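Local coordinates for aspartate-semialdehyde dehydrogenase 2 (Vibrio cholerae, PDB 2QZ9), which catalyses the NADPH-dependent reductive dephosphorylation of L-aspartyl-4-phosphate to L-aspartate-semialdehyde, a step on the way to lysine, methionine and threonine, at residues Asn130-Gln135 with His244-His249; Arg151-Thr156 with Met230-Cys235; Val292-Val297 with Ile307-Val312. All coordinates share one frame; numbering follows the deposited sequence.

Contact 1 of 3, residues Asn130-Gln135 with His244-His249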
loop_
_atom_site.group_PDB
_atom_site.type_symbol
_atom_site.label_atom_id
_atom_site.label_comp_id
_atom_site.label_asym_id
_atom_site.label_seq_id
_atom_site.Cartn_x
_atom_site.Cartn_y
_atom_site.Cartn_z
ATOM N N ASN A 130 -6.770 -18.407 1.850
ATOM C CA ASN A 130 -5.672 -17.474 2.036
ATOM C C ASN A 130 -6.080 -16.271 2.910
ATOM O O ASN A 130 -7.206 -15.793 2.840
ATOM C CB ASN A 130 -5.149 -17.124 0.628
ATOM C CG ASN A 130 -4.741 -15.697 0.462
ATOM O OD1 ASN A 130 -5.579 -14.823 0.219
ATOM N ND2 ASN A 130 -3.433 -15.447 0.530
ATOM N N CYS A 131 -5.174 -15.811 3.764
ATOM C CA CYS A 131 -5.500 -14.742 4.709
ATOM C C CYS A 131 -6.148 -13.504 4.095
ATOM O O CYS A 131 -7.164 -13.039 4.602
ATOM C CB CYS A 131 -4.302 -14.354 5.575
ATOM S SG CYS A 131 -2.695 -14.351 4.772
ATOM N N SER A 132 -5.562 -12.991 3.012
ATOM C CA SER A 132 -6.012 -11.778 2.324
ATOM C C SER A 132 -7.437 -11.904 1.813
ATOM O O SER A 132 -8.228 -10.965 1.901
ATOM C CB SER A 132 -5.110 -11.497 1.134
ATOM O OG SER A 132 -3.768 -11.381 1.554
ATOM N N THR A 133 -7.747 -13.073 1.268
ATOM C CA THR A 133 -9.073 -13.392 0.788
ATOM C C THR A 133 -10.087 -13.443 1.946
ATOM O O THR A 133 -11.126 -12.774 1.886
ATOM C CB THR A 133 -9.049 -14.720 -0.028
ATOM O OG1 THR A 133 -8.112 -14.579 -1.106
ATOM C CG2 THR A 133 -10.428 -15.026 -0.610
ATOM N N ILE A 134 -9.779 -14.208 2.994
ATOM C CA ILE A 134 -10.649 -14.273 4.195
ATOM C C ILE A 134 -11.122 -12.887 4.649
ATOM O O ILE A 134 -12.315 -12.640 4.732
ATOM C CB ILE A 134 -9.973 -14.999 5.397
ATOM C CG1 ILE A 134 -9.850 -16.506 5.143
ATOM C CG2 ILE A 134 -10.769 -14.780 6.698
ATOM C CD1 ILE A 134 -8.863 -17.205 6.083
ATOM N N GLN A 135 -10.190 -11.989 4.938
ATOM C CA GLN A 135 -10.562 -10.679 5.498
ATOM C C GLN A 135 -11.320 -9.799 4.527
ATOM O O GLN A 135 -12.191 -9.033 4.942
ATOM C CB GLN A 135 -9.345 -9.933 6.054
ATOM C CG GLN A 135 -8.319 -9.453 5.022
ATOM C CD GLN A 135 -7.130 -8.775 5.669
ATOM O OE1 GLN A 135 -6.292 -9.437 6.275
ATOM N NE2 GLN A 135 -7.047 -7.444 5.546
ATOM N N HIS A 244 -2.467 -7.915 8.074
ATOM C CA HIS A 244 -2.505 -7.420 6.698
ATOM C C HIS A 244 -3.563 -6.348 6.603
ATOM O O HIS A 244 -4.554 -6.399 7.306
ATOM C CB HIS A 244 -2.829 -8.523 5.689
ATOM C CG HIS A 244 -1.786 -9.587 5.597
ATOM N ND1 HIS A 244 -2.047 -10.840 5.074
ATOM C CD2 HIS A 244 -0.487 -9.595 5.961
ATOM C CE1 HIS A 244 -0.944 -11.565 5.109
ATOM N NE2 HIS A 244 0.016 -10.835 5.647
ATOM N N ALA A 245 -3.334 -5.382 5.724
ATOM C CA ALA A 245 -4.307 -4.348 5.437
ATOM C C ALA A 245 -4.585 -4.361 3.938
ATOM O O ALA A 245 -3.723 -4.735 3.149
ATOM C CB ALA A 245 -3.772 -2.998 5.871
ATOM N N GLU A 246 -5.793 -3.965 3.556
ATOM C CA GLU A 246 -6.175 -3.910 2.151
ATOM C C GLU A 246 -6.969 -2.653 1.862
ATOM O O GLU A 246 -7.859 -2.259 2.603
ATOM C CB GLU A 246 -7.034 -5.112 1.757
ATOM C CG GLU A 246 -6.324 -6.448 1.834
ATOM C CD GLU A 246 -7.281 -7.619 1.953
ATOM O OE1 GLU A 246 -8.494 -7.420 2.211
ATOM O OE2 GLU A 246 -6.806 -8.752 1.789
ATOM N N ALA A 247 -6.632 -2.048 0.743
ATOM C CA ALA A 247 -7.420 -0.989 0.183
ATOM C C ALA A 247 -8.370 -1.592 -0.854
ATOM O O ALA A 247 -7.924 -2.080 -1.898
ATOM C CB ALA A 247 -6.476 -0.018 -0.474
ATOM N N VAL A 248 -9.669 -1.580 -0.562
ATOM C CA VAL A 248 -10.661 -2.256 -1.411
ATOM C C VAL A 248 -11.589 -1.233 -2.072
ATOM O O VAL A 248 -12.253 -0.454 -1.389
ATOM C CB VAL A 248 -11.486 -3.318 -0.606
ATOM C CG1 VAL A 248 -12.276 -4.228 -1.544
ATOM C CG2 VAL A 248 -10.571 -4.174 0.284
ATOM N N HIS A 249 -11.605 -1.231 -3.406
ATOM C CA HIS A 249 -12.428 -0.310 -4.188
ATOM C C HIS A 249 -13.418 -1.160 -5.016
ATOM O O HIS A 249 -13.051 -1.758 -6.043
ATOM C CB HIS A 249 -11.556 0.540 -5.137
ATOM C CG HIS A 249 -10.571 1.450 -4.451
ATOM N ND1 HIS A 249 -9.728 2.286 -5.158
ATOM C CD2 HIS A 249 -10.303 1.674 -3.139
ATOM C CE1 HIS A 249 -8.990 2.984 -4.314
ATOM N NE2 HIS A 249 -9.314 2.626 -3.084
#
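With CG of His-244 lying beside its own backbone N (chi1 -65°), the imidazole leans from the strand toward the first turn of helix 131-147. From that turn Gln-135 reaches back: its CG sits between backbone N and carbonyl carbon (chi1 68°), and an otherwise extended chain lifts the terminal amide to the strand. Gln-135 NE2 donates to His-244 O over 3.2 Å, in a fairly straight bond (162°) that stays in the plane of the amide but arrives from above the plane of the carbonyl, well off its lone pairs. The amide oxygen meanwhile rests against CB of the histidine, OE1 of Gln-135 lying 3.6 Å from CB of His-244. The catalytic cysteine approaches the same histidine at the rim of its ring, Cys-131 SG standing 3.3 Å from His-244 CE1 and close to the ring plane. This is the cysteine–histidine pair of the aspartate-semialdehyde dehydrogenases: Cys-131 forms the acyl-thioester intermediate, and His-244 is the probable proton acceptor. The cysteine opens the helix that leads from the nucleotide-binding sheet to the sheet of the dimerisation domain, where His-244 begins a central strand. In the model His-244 ND1, though buried here, has no polar partner. Asn-130 is the N-cap, its OD1 taking Thr-133 N at 3.0 Å and Thr-133 OG1 at 2.9 Å, while its ND2 is held by Glu-212, bonds that help to hold the turn carrying the nucleophile. Farther along the strand, Glu-246 sends an extended chain to the helix, bringing OE2 to 2.6 Å from Ser-132 O, a separation consistent with a protonated carboxyl group. The aliphatic part of Gln-135 meets the same carboxyl group from the opposite direction, CG of Gln-135 being 3.5 Å from OE1 of Glu-246.

Contact 2 of 3, residues Arg151-Thr156 with Met230-Cys235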
loop_
_atom_site.group_PDB
_atom_site.type_symbol
_atom_site.label_atom_id
_atom_site.label_comp_id
_atom_site.label_asym_id
_atom_site.label_seq_id
_atom_site.Cartn_x
_atom_site.Cartn_y
_atom_site.Cartn_z
ATOM N N ARG A 151 -17.178 -5.889 -9.725
ATOM C CA ARG A 151 -15.717 -5.791 -9.862
ATOM C C ARG A 151 -15.029 -5.299 -8.576
ATOM O O ARG A 151 -15.508 -4.352 -7.926
ATOM C CB ARG A 151 -15.387 -4.898 -11.069
ATOM C CG ARG A 151 -13.929 -4.612 -11.320
ATOM C CD ARG A 151 -13.714 -4.182 -12.768
ATOM N NE ARG A 151 -12.302 -3.921 -13.041
ATOM C CZ ARG A 151 -11.763 -2.709 -13.113
ATOM N NH1 ARG A 151 -12.517 -1.629 -12.940
ATOM N NH2 ARG A 151 -10.459 -2.575 -13.369
ATOM N N ILE A 152 -13.924 -5.958 -8.211
ATOM C CA ILE A 152 -13.090 -5.557 -7.065
ATOM C C ILE A 152 -11.664 -5.155 -7.496
ATOM O O ILE A 152 -10.926 -5.979 -8.020
ATOM C CB ILE A 152 -12.977 -6.685 -5.996
ATOM C CG1 ILE A 152 -14.360 -7.212 -5.589
ATOM C CG2 ILE A 152 -12.228 -6.198 -4.748
ATOM C CD1 ILE A 152 -14.331 -8.607 -4.898
ATOM N N ASN A 153 -11.308 -3.880 -7.301
ATOM C CA ASN A 153 -9.910 -3.440 -7.300
ATOM C C ASN A 153 -9.384 -3.480 -5.870
ATOM O O ASN A 153 -9.971 -2.886 -4.983
ATOM C CB ASN A 153 -9.775 -2.020 -7.853
ATOM C CG ASN A 153 -9.771 -1.973 -9.371
ATOM O OD1 ASN A 153 -10.723 -1.497 -9.990
ATOM N ND2 ASN A 153 -8.711 -2.469 -9.975
ATOM N N VAL A 154 -8.292 -4.189 -5.640
ATOM C CA VAL A 154 -7.747 -4.322 -4.291
ATOM C C VAL A 154 -6.215 -4.270 -4.322
ATOM O O VAL A 154 -5.582 -4.889 -5.170
ATOM C CB VAL A 154 -8.256 -5.629 -3.615
ATOM C CG1 VAL A 154 -7.862 -6.850 -4.440
ATOM C CG2 VAL A 154 -7.783 -5.743 -2.171
ATOM N N THR A 155 -5.628 -3.480 -3.435
ATOM C CA THR A 155 -4.183 -3.466 -3.268
ATOM C C THR A 155 -3.919 -3.728 -1.800
ATOM O O THR A 155 -4.671 -3.277 -0.937
ATOM C CB THR A 155 -3.520 -2.137 -3.719
ATOM O OG1 THR A 155 -3.847 -1.086 -2.789
ATOM C CG2 THR A 155 -3.995 -1.743 -5.123
ATOM N N THR A 156 -2.858 -4.464 -1.523
ATOM C CA THR A 156 -2.647 -4.970 -0.191
ATOM C C THR A 156 -1.375 -4.416 0.418
ATOM O O THR A 156 -0.484 -3.937 -0.279
ATOM C CB THR A 156 -2.609 -6.518 -0.168
ATOM O OG1 THR A 156 -1.370 -6.963 -0.734
ATOM C CG2 THR A 156 -3.779 -7.101 -0.967
ATOM N N MET A 230 -15.415 -9.886 -10.960
ATOM C CA MET A 230 -14.103 -9.560 -11.459
ATOM C C MET A 230 -13.232 -9.094 -10.299
ATOM O O MET A 230 -13.677 -8.334 -9.457
ATOM C CB MET A 230 -14.224 -8.514 -12.565
ATOM C CG MET A 230 -15.002 -9.015 -13.822
ATOM S SD MET A 230 -14.251 -10.447 -14.635
ATOM C CE MET A 230 -15.147 -11.824 -13.935
ATOM N N VAL A 231 -12.006 -9.596 -10.234
ATOM C CA VAL A 231 -11.108 -9.269 -9.125
ATOM C C VAL A 231 -9.770 -8.840 -9.706
ATOM O O VAL A 231 -9.163 -9.578 -10.478
ATOM C CB VAL A 231 -10.921 -10.461 -8.122
ATOM C CG1 VAL A 231 -10.117 -10.028 -6.895
ATOM C CG2 VAL A 231 -12.272 -11.040 -7.702
ATOM N N ASN A 232 -9.317 -7.647 -9.324
ATOM C CA ASN A 232 -8.081 -7.068 -9.867
ATOM C C ASN A 232 -7.131 -6.675 -8.731
ATOM O O ASN A 232 -7.221 -5.569 -8.207
ATOM C CB ASN A 232 -8.439 -5.861 -10.732
ATOM C CG ASN A 232 -7.250 -5.270 -11.454
ATOM O OD1 ASN A 232 -7.291 -4.103 -11.856
ATOM N ND2 ASN A 232 -6.189 -6.058 -11.634
ATOM N N PRO A 233 -6.257 -7.597 -8.310
ATOM C CA PRO A 233 -5.333 -7.319 -7.209
ATOM C C PRO A 233 -3.930 -6.835 -7.597
ATOM O O PRO A 233 -3.421 -7.191 -8.655
ATOM C CB PRO A 233 -5.228 -8.685 -6.489
ATOM C CG PRO A 233 -5.963 -9.696 -7.411
ATOM C CD PRO A 233 -6.135 -8.995 -8.746
ATOM N N THR A 234 -3.345 -5.998 -6.737
ATOM C CA THR A 234 -1.896 -5.812 -6.654
ATOM C C THR A 234 -1.518 -6.082 -5.197
ATOM O O THR A 234 -1.964 -5.369 -4.291
ATOM C CB THR A 234 -1.430 -4.378 -7.045
ATOM O OG1 THR A 234 -1.694 -4.123 -8.428
ATOM C CG2 THR A 234 0.075 -4.190 -6.788
ATOM N N CYS A 235 -0.698 -7.110 -4.976
ATOM C CA CYS A 235 -0.262 -7.487 -3.635
ATOM C C CYS A 235 1.168 -7.014 -3.337
ATOM O O CYS A 235 2.096 -7.277 -4.104
ATOM C CB CYS A 235 -0.390 -9.003 -3.454
ATOM S SG CYS A 235 -2.102 -9.595 -3.611
#
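Met-230 O is gripped by two donors of the neighbouring strand: Ile-152 N, 2.7 Å from Met-230 O in a nearly straight bond (161°), and the weaker CA-H of Arg-151. The pattern then alternates. Ile-152 O receives Asn-232 N at 2.7 Å; Val-154 N turns to Asn-232 O, Val-154 O accepts Thr-234 N, and Thr-156 N closes the series on Thr-234 O. All five bonds use alternate residues of each strand, as parallel pairing requires. Pro-233, which has no N-H to give, occupies a position whose nitrogen faces away from strand 149-158, so the pattern of bonds to that strand does without it. The two strands are joined through helices, including 211-224 packed on Val-231 and Pro-233, so that they form a beta-alpha-beta crossover at one margin of the dimerisation-domain sheet. On that helix-covered face Val-154 CG1, placed between backbone N and carbonyl carbon (chi1 59°), meets Pro-233 CB at 3.8 Å, and Ile-152 CD1 reaches Val-231 CG2 at 4.2 Å. Arg-151, Asn-153, Thr-155, Asn-232 and Thr-234 occupy the other face, which meets the second subunit. The extended Arg-151 chain crosses Met-230 with its CB and CG, then carries its guanidinium over Asn-153 OD1, which lies 3.2 Å above the plane near the rim; its nitrogens bind Asp-300 of the second subunit and Glu-251 of both subunits. Near the end of the pair Thr-156 OG1 presses on Cys-235 CA at 3.1 Å, held by Gln-158 and Val-236 N. With Thr-155 bonded to Thr-155 of the second subunit and Thr-234 to His-249 of that subunit, the chemistry divides the two faces: largely apolar toward the chain's own helices, mainly polar and charged toward the dimer partner.

Contact 3 of 3, residues Val292-Val297 with Ile307-Val312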
loop_
_atom_site.group_PDB
_atom_site.type_symbol
_atom_site.label_atom_id
_atom_site.label_comp_id
_atom_site.label_asym_id
_atom_site.label_seq_id
_atom_site.Cartn_x
_atom_site.Cartn_y
_atom_site.Cartn_z
ATOM N N VAL A 292 -12.528 -9.137 11.937
ATOM C CA VAL A 292 -12.061 -8.294 10.838
ATOM C C VAL A 292 -12.358 -6.820 11.135
ATOM O O VAL A 292 -13.428 -6.472 11.610
ATOM C CB VAL A 292 -12.650 -8.752 9.483
ATOM C CG1 VAL A 292 -12.257 -7.804 8.339
ATOM C CG2 VAL A 292 -12.198 -10.192 9.169
ATOM N N LEU A 293 -11.391 -5.962 10.843
ATOM C CA LEU A 293 -11.539 -4.534 11.117
ATOM C C LEU A 293 -11.691 -3.721 9.836
ATOM O O LEU A 293 -10.945 -3.915 8.880
ATOM C CB LEU A 293 -10.344 -4.043 11.938
ATOM C CG LEU A 293 -10.198 -4.697 13.320
ATOM C CD1 LEU A 293 -9.448 -6.014 13.224
ATOM C CD2 LEU A 293 -9.457 -3.773 14.252
ATOM N N VAL A 294 -12.669 -2.824 9.811
ATOM C CA VAL A 294 -12.816 -1.941 8.652
ATOM C C VAL A 294 -13.018 -0.439 8.950
ATOM O O VAL A 294 -13.594 -0.053 9.968
ATOM C CB VAL A 294 -13.792 -2.523 7.528
ATOM C CG1 VAL A 294 -14.448 -3.817 7.944
ATOM C CG2 VAL A 294 -14.802 -1.488 7.017
ATOM N N GLY A 295 -12.486 0.382 8.051
ATOM C CA GLY A 295 -12.639 1.822 8.113
ATOM C C GLY A 295 -12.537 2.432 6.729
ATOM O O GLY A 295 -12.500 1.718 5.718
ATOM N N ARG A 296 -12.499 3.766 6.700
ATOM C CA ARG A 296 -12.416 4.537 5.456
ATOM C C ARG A 296 -13.571 4.254 4.491
ATOM O O ARG A 296 -13.465 4.500 3.280
ATOM C CB ARG A 296 -11.057 4.338 4.754
ATOM C CG ARG A 296 -9.789 4.726 5.570
ATOM C CD ARG A 296 -9.672 6.241 5.874
ATOM N NE ARG A 296 -10.183 7.074 4.780
ATOM C CZ ARG A 296 -9.495 7.421 3.691
ATOM N NH1 ARG A 296 -8.235 7.047 3.520
ATOM N NH2 ARG A 296 -10.082 8.164 2.770
ATOM N N VAL A 297 -14.672 3.732 5.022
ATOM C CA VAL A 297 -15.843 3.442 4.190
ATOM C C VAL A 297 -16.415 4.739 3.626
ATOM O O VAL A 297 -16.732 5.655 4.379
ATOM C CB VAL A 297 -16.962 2.712 4.967
ATOM C CG1 VAL A 297 -18.113 2.430 4.032
ATOM C CG2 VAL A 297 -16.451 1.405 5.589
ATOM N N ILE A 307 -18.017 1.622 -3.876
ATOM C CA ILE A 307 -17.720 1.791 -2.451
ATOM C C ILE A 307 -16.230 1.510 -2.192
ATOM O O ILE A 307 -15.677 0.521 -2.697
ATOM C CB ILE A 307 -18.597 0.879 -1.540
ATOM C CG1 ILE A 307 -20.100 1.216 -1.664
ATOM C CG2 ILE A 307 -18.153 0.978 -0.081
ATOM C CD1 ILE A 307 -20.566 2.449 -0.825
ATOM N N ASN A 308 -15.599 2.406 -1.430
ATOM C CA ASN A 308 -14.218 2.257 -0.972
ATOM C C ASN A 308 -14.185 1.885 0.490
ATOM O O ASN A 308 -14.987 2.380 1.276
ATOM C CB ASN A 308 -13.426 3.559 -1.144
ATOM C CG ASN A 308 -13.047 3.834 -2.582
ATOM O OD1 ASN A 308 -13.578 3.227 -3.502
ATOM N ND2 ASN A 308 -12.113 4.760 -2.779
ATOM N N LEU A 309 -13.249 1.010 0.851
ATOM C CA LEU A 309 -13.029 0.679 2.261
ATOM C C LEU A 309 -11.584 0.274 2.535
ATOM O O LEU A 309 -10.814 0.036 1.606
ATOM C CB LEU A 309 -14.037 -0.383 2.749
ATOM C CG LEU A 309 -14.237 -1.766 2.135
ATOM C CD1 LEU A 309 -15.189 -2.549 3.071
ATOM C CD2 LEU A 309 -14.827 -1.736 0.717
ATOM N N TRP A 310 -11.232 0.226 3.815
ATOM C CA TRP A 310 -9.898 -0.173 4.272
ATOM C C TRP A 310 -10.113 -1.380 5.175
ATOM O O TRP A 310 -10.926 -1.327 6.081
ATOM C CB TRP A 310 -9.237 0.994 5.024
ATOM C CG TRP A 310 -7.883 0.745 5.712
ATOM C CD1 TRP A 310 -7.668 0.651 7.073
ATOM C CD2 TRP A 310 -6.584 0.635 5.099
ATOM N NE1 TRP A 310 -6.333 0.464 7.329
ATOM C CE2 TRP A 310 -5.641 0.463 6.147
ATOM C CE3 TRP A 310 -6.124 0.653 3.768
ATOM C CZ2 TRP A 310 -4.275 0.282 5.910
ATOM C CZ3 TRP A 310 -4.771 0.488 3.535
ATOM C CH2 TRP A 310 -3.853 0.313 4.607
ATOM N N VAL A 311 -9.413 -2.477 4.910
ATOM C CA VAL A 311 -9.686 -3.735 5.623
ATOM C C VAL A 311 -8.418 -4.254 6.320
ATOM O O VAL A 311 -7.362 -4.356 5.710
ATOM C CB VAL A 311 -10.332 -4.809 4.687
ATOM C CG1 VAL A 311 -10.610 -6.090 5.435
ATOM C CG2 VAL A 311 -11.645 -4.276 4.100
ATOM N N VAL A 312 -8.532 -4.542 7.613
ATOM C CA VAL A 312 -7.385 -5.004 8.385
ATOM C C VAL A 312 -7.747 -6.269 9.170
ATOM O O VAL A 312 -8.860 -6.375 9.692
ATOM C CB VAL A 312 -6.856 -3.896 9.344
ATOM C CG1 VAL A 312 -5.629 -4.367 10.097
ATOM C CG2 VAL A 312 -6.488 -2.632 8.549
#
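Leu-293 and Val-312 exchange backbone N-H and C=O, at 2.8 Å from Leu-293 N to Val-312 O and the same from Val-312 N to Leu-293 O, the first of two reciprocal pairs of hydrogen bonds; Gly-295 and Trp-310 repeat the exchange, with Trp-310 N only 2.7 Å from Gly-295 O. Between them Val-294 and Val-311 form a non-hydrogen-bonded pair, where Val-294 CA points its hydrogen at Trp-310 O. These are the arms of a beta hairpin, strands 292-299 and 306-313, in the mixed sheet of the dimerisation domain. Its regular register ends at Gly-295. Arg-296 takes a left-handed backbone conformation (phi 58°, psi 21°) and is an extra residue, consistent with a beta bulge; Val-297 rather than Arg-296 comes opposite Leu-309. Beyond it the strands still touch through a weaker CA-H...O contact, Val-297 CA to Asn-308 O at 3.2 Å. Apolar contacts form the second class. Val-292 CG1 meets Val-311 CG1 at 3.8 Å. Leu-309 is shared, its CD1 touching Val-294 CG2 while its CB lies 4.1 Å from CG2 of Val-297, whose side chain runs alongside in the same direction; helix 258-267 covers Val-294 and Val-297. The third class combines aliphatic and polar ends. Arg-296 lays CG at 3.8 Å from Trp-310 CB, then bends twice and delivers its guanidinium to the second subunit, where Glu-213 forms a salt bridge and the carbonyl of Pro-199 accepts. With CG opposite its backbone N (chi1 174°), Trp-310 carries its indole away from the partner strand; NE1 bonds to Pro-280 O, and the ring meets Tyr-157 edge-to-face.

All three contacts meet in one sheet, with strand 244-252 of contact 1 between the strand pairs of the other two. Contact 2 adjoins it through probable hydrogen bonds such as His-249 N to Asn-153 O, 2.8 Å. Contact 3 adjoins its opposite edge, Glu-246 N lying 2.7 Å from Val-311 O. The centres of contacts 2 and 3 are about 14 Å apart, and the two do not touch. Only contact 1 holds active-site residues, the nucleophile Cys-131 and the probable proton acceptor His-244, but both flanks come close: the side chain of His-244 is about 6 Å from that of Thr-156 and about 7 Å from that of Val-312. All three contacts also reach the second subunit.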